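Carbon monoxide oxidation system transcription regulator CooA-1 (Carboxydothermus hydrogenoformans, PDB 6CPB) probably acts as a heme-dependent, carbon monoxide-sensing transcription factor of the CRP family, of which this chain is the heme-binding sensor domain. Local coordinates at residues A[19-24]-A[90-95]; A[54-59]-A[82-87]. All blocks are in the same frame, centred on the assembly; numbering follows the deposited sequence. Where two conformers were deposited one is given.

Contact 1 of 2, residues A[19-24]-A[90-95]; sequences GVLKEF and TILYTD
In the cyclic nucleotide-binding-type beta roll of this heme domain, the type I turn from L21 to F24, which leaves helix 18-21, drops its last residue onto the final strand, 89-95. F24 carries the contact, and its ring is buried between that strand and I102 of helix 96-105. Its CB lies 3.8 Å from the CB of L92, the two side chains crossing at about a right angle. With CG anti to the carbonyl carbon (chi1 -68°), the ring leans across the strand, its outer atoms reaching the T94 methyl. CD2 passes the backbone of Y93, 3.6 Å from its carbonyl carbon, with Y93 N in the ring plane at the edge. Farther out, CE2 meets the methyl of T94, CE2 to CG2 3.7 Å, and this methyl sits over one ring face toward the rim, a CH-pi contact. CZ, at the tip, also borders CG2. A flat, wholly apolar ring suits a place where strand backbone passes its edge and a methyl covers one face.

L21 extends the apolar patch, its CD2 meeting L92 CD1. Threonine serves both sides of its position: CG2 takes the crowded rotamer position to reach the ring, while OG1, anti to the backbone N, hydrogen-bonds N98. One water joins the two segments, donating to E23 O at 2.6 Å and hydrogen-bonded to T94 OG1 at 2.7 Å.

Contact 2 of 2, residues A[54-59]-A[82-87]; sequences RVYLAY and FIQAME
Two torsions set the stage on the sheet face shared by R54, Y56, F82 and Q84: chi1 of Y56 is 66°, the crowded position between backbone N and carbonyl carbon, and chi3 of R54 is 66°, a bend in an otherwise extended start. The first lays the tyrosine ring across the neighbouring strand, and the second folds the guanidinium back over it. F82 CB then sits over one face of the Y56 ring, just 3.2 Å from its CZ, a tight CH-pi contact. The two rings are nearly parallel but slid so far that they scarcely overlap. On the opposite ring face lies R54 NH2, 3.5 Å above the plane, so the tyrosine is sandwiched between a methylene and a guanidinium. Its edge meets Q84 CB.

Q84, extended beside R54 and pointing the same way, accepts from NH2 through OE1 at 2.9 Å. OE1 lies in the guanidinium plane, yet the donor stands above the amide carbonyl plane; the bond from NE to the same oxygen is weak. Arginine suits this spot because its NH1 still reaches E63 in a salt bridge, while Q84 NE2 is taken by K32 O. M86 SD closes the end of the row against R54 CB, at 3.8 Å.

Beneath, four backbone bonds join the hydrogen-bonded pairs R54-Q84 and Y56-F82; the straightest, R54 N to Q84 O, spans 2.8 Å. Between them V55 and I83 form a non-hydrogen-bonded pair, turning branched apolar side chains to the other face, where both touch F75. This regular antiparallel pairing of 52-59 with 82-85 forms the middle of one of the two sheets of the cyclic nucleotide-binding-type beta roll, a cupin-like fold.

The two contacts are both partly buried and have centres 21 Å apart, but they belong to different sheets. Contact 2 joins the two inner strands of one sheet; contact 1 packs the turn after helix 18-21 against an inner strand of the other. Strands 82-85 and 89-95 follow each other in the chain, so one passage of backbone serves both. The chemistry differs accordingly: contact 2 combines backbone hydrogen bonds with a partly buried row of polar and aromatic side chains, whereas contact 1 has no direct hydrogen bond and relies on apolar side chains and one water. Contact 2 also borders the second subunit, whose N129 packs on L57 and Y59; contact 1 stays within its own chain.

Contact 1 of 2, residues A[19-24]-A[90-95]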
ATOM      1  N   GLY A  19     -25.948   0.848   5.839  1.00 15.66           N
ATOM      2  CA  GLY A  19     -26.317   1.908   4.916  1.00 16.60           C
ATOM      3  C   GLY A  19     -25.199   2.251   3.952  1.00 15.45           C
ATOM      4  O   GLY A  19     -25.417   2.382   2.746  1.00 16.77           O
ATOM      5  N   VAL A  20     -23.979   2.395   4.468  1.00 14.70           N
ATOM      6  CA  VAL A  20     -22.892   2.779   3.582  1.00 15.01           C
ATOM      7  C   VAL A  20     -22.567   1.653   2.606  1.00 14.06           C
ATOM      8  O   VAL A  20     -22.196   1.912   1.457  1.00 14.57           O
ATOM      9  CB  VAL A  20     -21.676   3.285   4.382  1.00 17.49           C
ATOM     10  CG1 VAL A  20     -21.047   2.181   5.188  1.00 17.34           C
ATOM     11  CG2 VAL A  20     -20.668   3.933   3.458  1.00 19.50           C
ATOM     12  N   LEU A  21     -22.749   0.396   3.015  1.00 14.05           N
ATOM     13  CA  LEU A  21     -22.490  -0.711   2.103  1.00 13.65           C
ATOM     14  C   LEU A  21     -23.486  -0.743   0.950  1.00 14.01           C
ATOM     15  O   LEU A  21     -23.157  -1.259  -0.127  1.00 14.97           O
ATOM     16  CB  LEU A  21     -22.465  -2.033   2.863  1.00 14.75           C
ATOM     17  CG  LEU A  21     -21.261  -2.177   3.803  1.00 15.88           C
ATOM     18  CD1 LEU A  21     -21.464  -3.318   4.787  1.00 19.62           C
ATOM     19  CD2 LEU A  21     -19.960  -2.362   3.022  1.00 16.74           C
ATOM     20  N   LYS A  22     -24.689  -0.183   1.136  1.00 15.58           N
ATOM     21  CA  LYS A  22     -25.648  -0.084   0.039  1.00 18.58           C
ATOM     22  C   LYS A  22     -25.163   0.838  -1.070  1.00 17.95           C
ATOM     23  O   LYS A  22     -25.710   0.794  -2.177  1.00 21.09           O
ATOM     24  CB  LYS A  22     -26.997   0.420   0.548  1.00 22.97           C
ATOM     25  CG  LYS A  22     -27.754  -0.580   1.385  1.00 29.05           C
ATOM     26  CD  LYS A  22     -29.050   0.023   1.917  1.00 34.13           C
ATOM     27  CE  LYS A  22     -29.711  -0.898   2.917  1.00 38.50           C
ATOM     28  NZ  LYS A  22     -30.938  -0.284   3.480  1.00 42.05           N
ATOM     29  N   GLU A  23     -24.159   1.674  -0.806  1.00 15.97           N
ATOM     30  CA  GLU A  23     -23.604   2.526  -1.849  1.00 17.77           C
ATOM     31  C   GLU A  23     -22.799   1.732  -2.857  1.00 18.52           C
ATOM     32  O   GLU A  23     -22.594   2.206  -3.976  1.00 23.36           O
ATOM     33  CB  GLU A  23     -22.705   3.585  -1.228  1.00 18.09           C
ATOM     34  CG  GLU A  23     -23.444   4.519  -0.294  1.00 18.30           C
ATOM     35  CD  GLU A  23     -22.541   5.573   0.300  1.00 22.81           C
ATOM     36  OE1 GLU A  23     -21.531   5.928  -0.338  1.00 24.30           O
ATOM     37  OE2 GLU A  23     -22.851   6.052   1.410  1.00 24.74           O
ATOM     38  N   PHE A  24     -22.330   0.550  -2.478  1.00 14.21           N
ATOM     39  CA  PHE A  24     -21.528  -0.301  -3.347  1.00 12.37           C
ATOM     40  C   PHE A  24     -22.440  -1.135  -4.240  1.00 13.00           C
ATOM     41  O   PHE A  24     -23.560  -1.492  -3.865  1.00 16.89           O
ATOM     42  CB  PHE A  24     -20.685  -1.277  -2.510  1.00 12.11           C
ATOM     43  CG  PHE A  24     -19.581  -0.645  -1.690  1.00 12.13           C
ATOM     44  CD1 PHE A  24     -19.862   0.130  -0.571  1.00 13.73           C
ATOM     45  CD2 PHE A  24     -18.255  -0.886  -2.013  1.00 13.34           C
ATOM     46  CE1 PHE A  24     -18.831   0.664   0.187  1.00 15.58           C
ATOM     47  CE2 PHE A  24     -17.227  -0.362  -1.249  1.00 14.43           C
ATOM     48  CZ  PHE A  24     -17.516   0.417  -0.152  1.00 14.60           C
ATOM     49  N   THR A  90     -18.004 -13.203  -4.398  1.00 10.50           N
ATOM     50  CA  THR A  90     -18.824 -12.005  -4.518  1.00 10.38           C
ATOM     51  C   THR A  90     -18.016 -10.822  -4.033  1.00 10.32           C
ATOM     52  O   THR A  90     -17.374 -10.894  -2.986  1.00 11.26           O
ATOM     53  CB  THR A  90     -20.103 -12.130  -3.681  1.00 11.90           C
ATOM     54  OG1 THR A  90     -20.884 -13.217  -4.188  1.00 13.87           O
ATOM     55  CG2 THR A  90     -20.945 -10.863  -3.740  1.00 13.65           C
ATOM     56  N   ILE A  91     -18.072  -9.732  -4.792  1.00 10.31           N
ATOM     57  CA  ILE A  91     -17.437  -8.480  -4.401  1.00 10.10           C
ATOM     58  C   ILE A  91     -18.478  -7.379  -4.275  1.00 10.17           C
ATOM     59  O   ILE A  91     -19.556  -7.427  -4.872  1.00 11.27           O
ATOM     60  CB  ILE A  91     -16.326  -8.020  -5.354  1.00 11.23           C
ATOM     61  CG1 ILE A  91     -16.913  -7.467  -6.657  1.00 12.19           C
ATOM     62  CG2 ILE A  91     -15.315  -9.137  -5.578  1.00 11.63           C
ATOM     63  CD1 ILE A  91     -15.868  -6.972  -7.649  1.00 12.88           C
ATOM     64  N   LEU A  92     -18.113  -6.370  -3.488  1.00 10.24           N
ATOM     65  CA  LEU A  92     -18.776  -5.071  -3.454  1.00 10.38           C
ATOM     66  C   LEU A  92     -17.791  -4.057  -4.016  1.00 10.74           C
ATOM     67  O   LEU A  92     -16.619  -4.074  -3.639  1.00 12.93           O
ATOM     68  CB  LEU A  92     -19.138  -4.689  -2.012  1.00 11.46           C
ATOM     69  CG  LEU A  92     -20.189  -5.572  -1.345  1.00 15.15           C
ATOM     70  CD1 LEU A  92     -20.433  -5.089   0.075  1.00 18.68           C
ATOM     71  CD2 LEU A  92     -21.498  -5.588  -2.136  1.00 19.30           C
ATOM     72  N   TYR A  93     -18.250  -3.166  -4.900  1.00 10.78           N
ATOM     73  CA  TYR A  93     -17.341  -2.178  -5.478  1.00 10.88           C
ATOM     74  C   TYR A  93     -17.986  -0.804  -5.585  1.00 11.34           C
ATOM     75  O   TYR A  93     -19.206  -0.670  -5.689  1.00 12.24           O
ATOM     76  CB  TYR A  93     -16.803  -2.614  -6.854  1.00 11.89           C
ATOM     77  CG  TYR A  93     -17.845  -2.754  -7.937  1.00 11.64           C
ATOM     78  CD1 TYR A  93     -18.521  -3.942  -8.108  1.00 12.92           C
ATOM     79  CD2 TYR A  93     -18.136  -1.710  -8.801  1.00 13.39           C
ATOM     80  CE1 TYR A  93     -19.456  -4.097  -9.099  1.00 14.83           C
ATOM     81  CE2 TYR A  93     -19.068  -1.858  -9.811  1.00 14.36           C
ATOM     82  CZ  TYR A  93     -19.732  -3.052  -9.939  1.00 14.71           C
ATOM     83  OH  TYR A  93     -20.669  -3.230 -10.926  1.00 16.94           O
ATOM     84  N   THR A  94     -17.133   0.216  -5.579  1.00 11.99           N
ATOM     85  CA  THR A  94     -17.574   1.592  -5.778  1.00 12.50           C
ATOM     86  C   THR A  94     -16.435   2.378  -6.416  1.00 12.47           C
ATOM     87  O   THR A  94     -15.291   1.949  -6.405  1.00 13.81           O
ATOM     88  CB  THR A  94     -18.051   2.212  -4.455  1.00 13.41           C
ATOM     89  OG1 THR A  94     -18.787   3.410  -4.716  1.00 15.87           O
ATOM     90  CG2 THR A  94     -16.904   2.557  -3.523  1.00 13.85           C
ATOM     91  N   ASP A  95     -16.756   3.531  -6.988  0.54 12.00           N
ATOM     92  CA  ASP A  95     -15.718   4.344  -7.607  0.54 12.12           C
ATOM     93  C   ASP A  95     -14.822   4.974  -6.544  0.54 12.33           C
ATOM     94  O   ASP A  95     -15.243   5.223  -5.412  0.54 13.04           O
ATOM     95  CB  ASP A  95     -16.335   5.443  -8.464  0.54 15.28           C
ATOM     96  CG  ASP A  95     -17.189   6.385  -7.656  0.54 16.75           C
ATOM     97  OD1 ASP A  95     -18.361   6.042  -7.401  0.54 17.85           O
ATOM     98  OD2 ASP A  95     -16.676   7.447  -7.240  0.54 17.79           O
TER
HETATM   99  O   HOH W   1     -21.086   2.699  -6.041  1.00 23.44           O

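Contact 2 of 2, residues A[54-59]-A[82-87]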
ATOM      1  N   ARG A  54      -6.965 -13.794  -6.370  1.00 10.08           N
ATOM      2  CA  ARG A  54      -5.530 -13.738  -6.573  1.00 10.23           C
ATOM      3  C   ARG A  54      -5.201 -12.474  -7.343  1.00 10.03           C
ATOM      4  O   ARG A  54      -5.773 -12.232  -8.407  1.00 11.08           O
ATOM      5  CB  ARG A  54      -5.084 -14.978  -7.355  1.00 11.74           C
ATOM      6  CG  ARG A  54      -3.583 -15.128  -7.497  1.00 12.36           C
ATOM      7  CD  ARG A  54      -3.203 -16.445  -8.150  1.00 14.16           C
ATOM      8  NE  ARG A  54      -3.637 -16.523  -9.544  1.00 14.29           N
ATOM      9  CZ  ARG A  54      -2.862 -16.290 -10.602  1.00 13.45           C
ATOM     10  NH1 ARG A  54      -1.588 -15.953 -10.469  1.00 12.18           N
ATOM     11  NH2 ARG A  54      -3.370 -16.407 -11.819  1.00 13.79           N
ATOM     12  N   VAL A  55      -4.251 -11.707  -6.824  1.00  9.85           N
ATOM     13  CA  VAL A  55      -3.718 -10.528  -7.492  1.00  9.65           C
ATOM     14  C   VAL A  55      -2.396 -10.943  -8.116  1.00  9.60           C
ATOM     15  O   VAL A  55      -1.558 -11.549  -7.441  1.00 10.59           O
ATOM     16  CB  VAL A  55      -3.507  -9.375  -6.496  1.00  9.76           C
ATOM     17  CG1 VAL A  55      -3.006  -8.145  -7.211  1.00 10.54           C
ATOM     18  CG2 VAL A  55      -4.798  -9.067  -5.749  1.00 10.83           C
ATOM     19  N   TYR A  56      -2.205 -10.637  -9.397  1.00  9.52           N
ATOM     20  CA  TYR A  56      -1.009 -11.109 -10.080  1.00 10.20           C
ATOM     21  C   TYR A  56      -0.605 -10.168 -11.205  1.00  9.93           C
ATOM     22  O   TYR A  56      -1.371  -9.300 -11.647  1.00 10.53           O
ATOM     23  CB  TYR A  56      -1.207 -12.537 -10.612  1.00 10.73           C
ATOM     24  CG  TYR A  56      -2.241 -12.709 -11.698  1.00 10.77           C
ATOM     25  CD1 TYR A  56      -3.587 -12.832 -11.389  1.00 11.58           C
ATOM     26  CD2 TYR A  56      -1.872 -12.790 -13.026  1.00 11.68           C
ATOM     27  CE1 TYR A  56      -4.532 -13.019 -12.370  1.00 12.35           C
ATOM     28  CE2 TYR A  56      -2.821 -12.982 -14.029  1.00 12.26           C
ATOM     29  CZ  TYR A  56      -4.148 -13.097 -13.694  1.00 12.75           C
ATOM     30  OH  TYR A  56      -5.111 -13.268 -14.673  1.00 15.90           O
ATOM     31  N   LEU A  57       0.639 -10.347 -11.649  1.00 10.91           N
ATOM     32  CA  LEU A  57       1.183  -9.655 -12.806  1.00 11.15           C
ATOM     33  C   LEU A  57       1.447 -10.692 -13.889  1.00 11.32           C
ATOM     34  O   LEU A  57       1.999 -11.753 -13.611  1.00 12.97           O
ATOM     35  CB  LEU A  57       2.493  -8.943 -12.426  1.00 13.02           C
ATOM     36  CG  LEU A  57       3.361  -8.244 -13.482  1.00 14.71           C
ATOM     37  CD1 LEU A  57       4.277  -7.227 -12.830  1.00 17.96           C
ATOM     38  CD2 LEU A  57       4.260  -9.228 -14.252  1.00 17.03           C
ATOM     39  N   ALA A  58       1.066 -10.382 -15.120  1.00 11.87           N
ATOM     40  CA  ALA A  58       1.399 -11.188 -16.280  1.00 11.92           C
ATOM     41  C   ALA A  58       1.938 -10.248 -17.337  1.00 12.26           C
ATOM     42  O   ALA A  58       1.338  -9.203 -17.608  1.00 14.21           O
ATOM     43  CB  ALA A  58       0.172 -11.922 -16.814  1.00 13.34           C
ATOM     44  N   TYR A  59       3.065 -10.609 -17.935  1.00 12.22           N
ATOM     45  CA  TYR A  59       3.711  -9.762 -18.924  1.00 12.44           C
ATOM     46  C   TYR A  59       4.620 -10.663 -19.737  1.00 11.88           C
ATOM     47  O   TYR A  59       5.371 -11.461 -19.160  1.00 12.39           O
ATOM     48  CB  TYR A  59       4.535  -8.693 -18.219  1.00 13.63           C
ATOM     49  CG  TYR A  59       5.238  -7.725 -19.126  1.00 13.21           C
ATOM     50  CD1 TYR A  59       4.544  -6.770 -19.845  1.00 15.61           C
ATOM     51  CD2 TYR A  59       6.606  -7.736 -19.232  1.00 14.38           C
ATOM     52  CE1 TYR A  59       5.205  -5.859 -20.654  1.00 17.64           C
ATOM     53  CE2 TYR A  59       7.272  -6.837 -20.035  1.00 15.81           C
ATOM     54  CZ  TYR A  59       6.575  -5.900 -20.742  1.00 16.97           C
ATOM     55  OH  TYR A  59       7.279  -5.001 -21.520  1.00 19.66           O
ATOM     56  N   PHE A  82      -3.645  -7.764 -12.436  1.00 10.32           N
ATOM     57  CA  PHE A  82      -4.754  -8.646 -12.742  1.00 10.38           C
ATOM     58  C   PHE A  82      -5.313  -9.203 -11.445  1.00  9.92           C
ATOM     59  O   PHE A  82      -4.583  -9.406 -10.473  1.00 10.20           O
ATOM     60  CB  PHE A  82      -4.270  -9.858 -13.562  1.00 11.20           C
ATOM     61  CG  PHE A  82      -3.780  -9.543 -14.959  1.00 12.27           C
ATOM     62  CD1 PHE A  82      -2.509  -9.047 -15.185  1.00 13.33           C
ATOM     63  CD2 PHE A  82      -4.592  -9.785 -16.051  1.00 13.80           C
ATOM     64  CE1 PHE A  82      -2.072  -8.782 -16.490  1.00 15.16           C
ATOM     65  CE2 PHE A  82      -4.167  -9.516 -17.332  1.00 16.22           C
ATOM     66  CZ  PHE A  82      -2.904  -9.027 -17.552  1.00 16.20           C
ATOM     67  N   ILE A  83      -6.611  -9.486 -11.450  1.00 10.02           N
ATOM     68  CA  ILE A  83      -7.291 -10.064 -10.297  1.00 10.55           C
ATOM     69  C   ILE A  83      -8.182 -11.193 -10.792  1.00 10.17           C
ATOM     70  O   ILE A  83      -9.012 -10.980 -11.680  1.00 10.89           O
ATOM     71  CB  ILE A  83      -8.106  -9.021  -9.509  1.00 12.03           C
ATOM     72  CG1 ILE A  83      -7.195  -7.884  -8.997  1.00 13.59           C
ATOM     73  CG2 ILE A  83      -8.769  -9.679  -8.305  1.00 15.11           C
ATOM     74  CD1 ILE A  83      -7.357  -6.618  -9.714  1.00 17.16           C
ATOM     75  N   GLN A  84      -8.011 -12.384 -10.209  1.00 10.41           N
ATOM     76  CA  GLN A  84      -8.716 -13.597 -10.611  1.00 11.29           C
ATOM     77  C   GLN A  84      -9.382 -14.276  -9.417  1.00 11.02           C
ATOM     78  O   GLN A  84      -8.799 -14.373  -8.338  1.00 11.73           O
ATOM     79  CB  GLN A  84      -7.726 -14.574 -11.260  1.00 12.10           C
ATOM     80  CG  GLN A  84      -8.335 -15.919 -11.626  1.00 13.53           C
ATOM     81  CD  GLN A  84      -7.319 -16.850 -12.197  1.00 18.18           C
ATOM     82  OE1 GLN A  84      -6.243 -17.028 -11.623  1.00 22.44           O
ATOM     83  NE2 GLN A  84      -7.631 -17.445 -13.336  1.00 21.38           N
ATOM     84  N   ALA A  85     -10.592 -14.788  -9.625  1.00 10.52           N
ATOM     85  CA  ALA A  85     -11.274 -15.539  -8.574  1.00 11.26           C
ATOM     86  C   ALA A  85     -10.641 -16.921  -8.405  1.00 11.15           C
ATOM     87  O   ALA A  85     -10.447 -17.650  -9.381  1.00 12.11           O
ATOM     88  CB  ALA A  85     -12.749 -15.695  -8.925  1.00 10.93           C
ATOM     89  N   MET A  86     -10.356 -17.296  -7.163  1.00 10.91           N
ATOM     90  CA  MET A  86      -9.802 -18.610  -6.857  1.00 11.52           C
ATOM     91  C   MET A  86     -10.879 -19.611  -6.470  1.00 12.30           C
ATOM     92  O   MET A  86     -10.617 -20.815  -6.396  1.00 13.72           O
ATOM     93  CB  MET A  86      -8.771 -18.495  -5.734  1.00 12.19           C
ATOM     94  CG  MET A  86      -7.611 -17.610  -6.117  1.00 12.55           C
ATOM     95  SD  MET A  86      -6.277 -17.573  -4.911  1.00 13.26           S
ATOM     96  CE  MET A  86      -5.496 -19.133  -5.280  1.00 14.28           C
ATOM     97  N   GLU A  87     -12.082 -19.121  -6.224  1.00 13.47           N
ATOM     98  CA  GLU A  87     -13.281 -19.901  -5.959  1.00 13.61           C
ATOM     99  C   GLU A  87     -14.437 -18.965  -6.278  1.00 12.97           C
ATOM    100  O   GLU A  87     -14.227 -17.781  -6.548  1.00 12.45           O
ATOM    101  CB  GLU A  87     -13.338 -20.350  -4.505  1.00 16.37           C
ATOM    102  CG  GLU A  87     -13.231 -19.216  -3.555  1.00 19.97           C
ATOM    103  CD  GLU A  87     -12.540 -19.562  -2.265  1.00 25.05           C
ATOM    104  OE1 GLU A  87     -11.432 -20.139  -2.331  1.00 30.70           O
ATOM    105  OE2 GLU A  87     -13.087 -19.198  -1.196  1.00 23.41           O
TER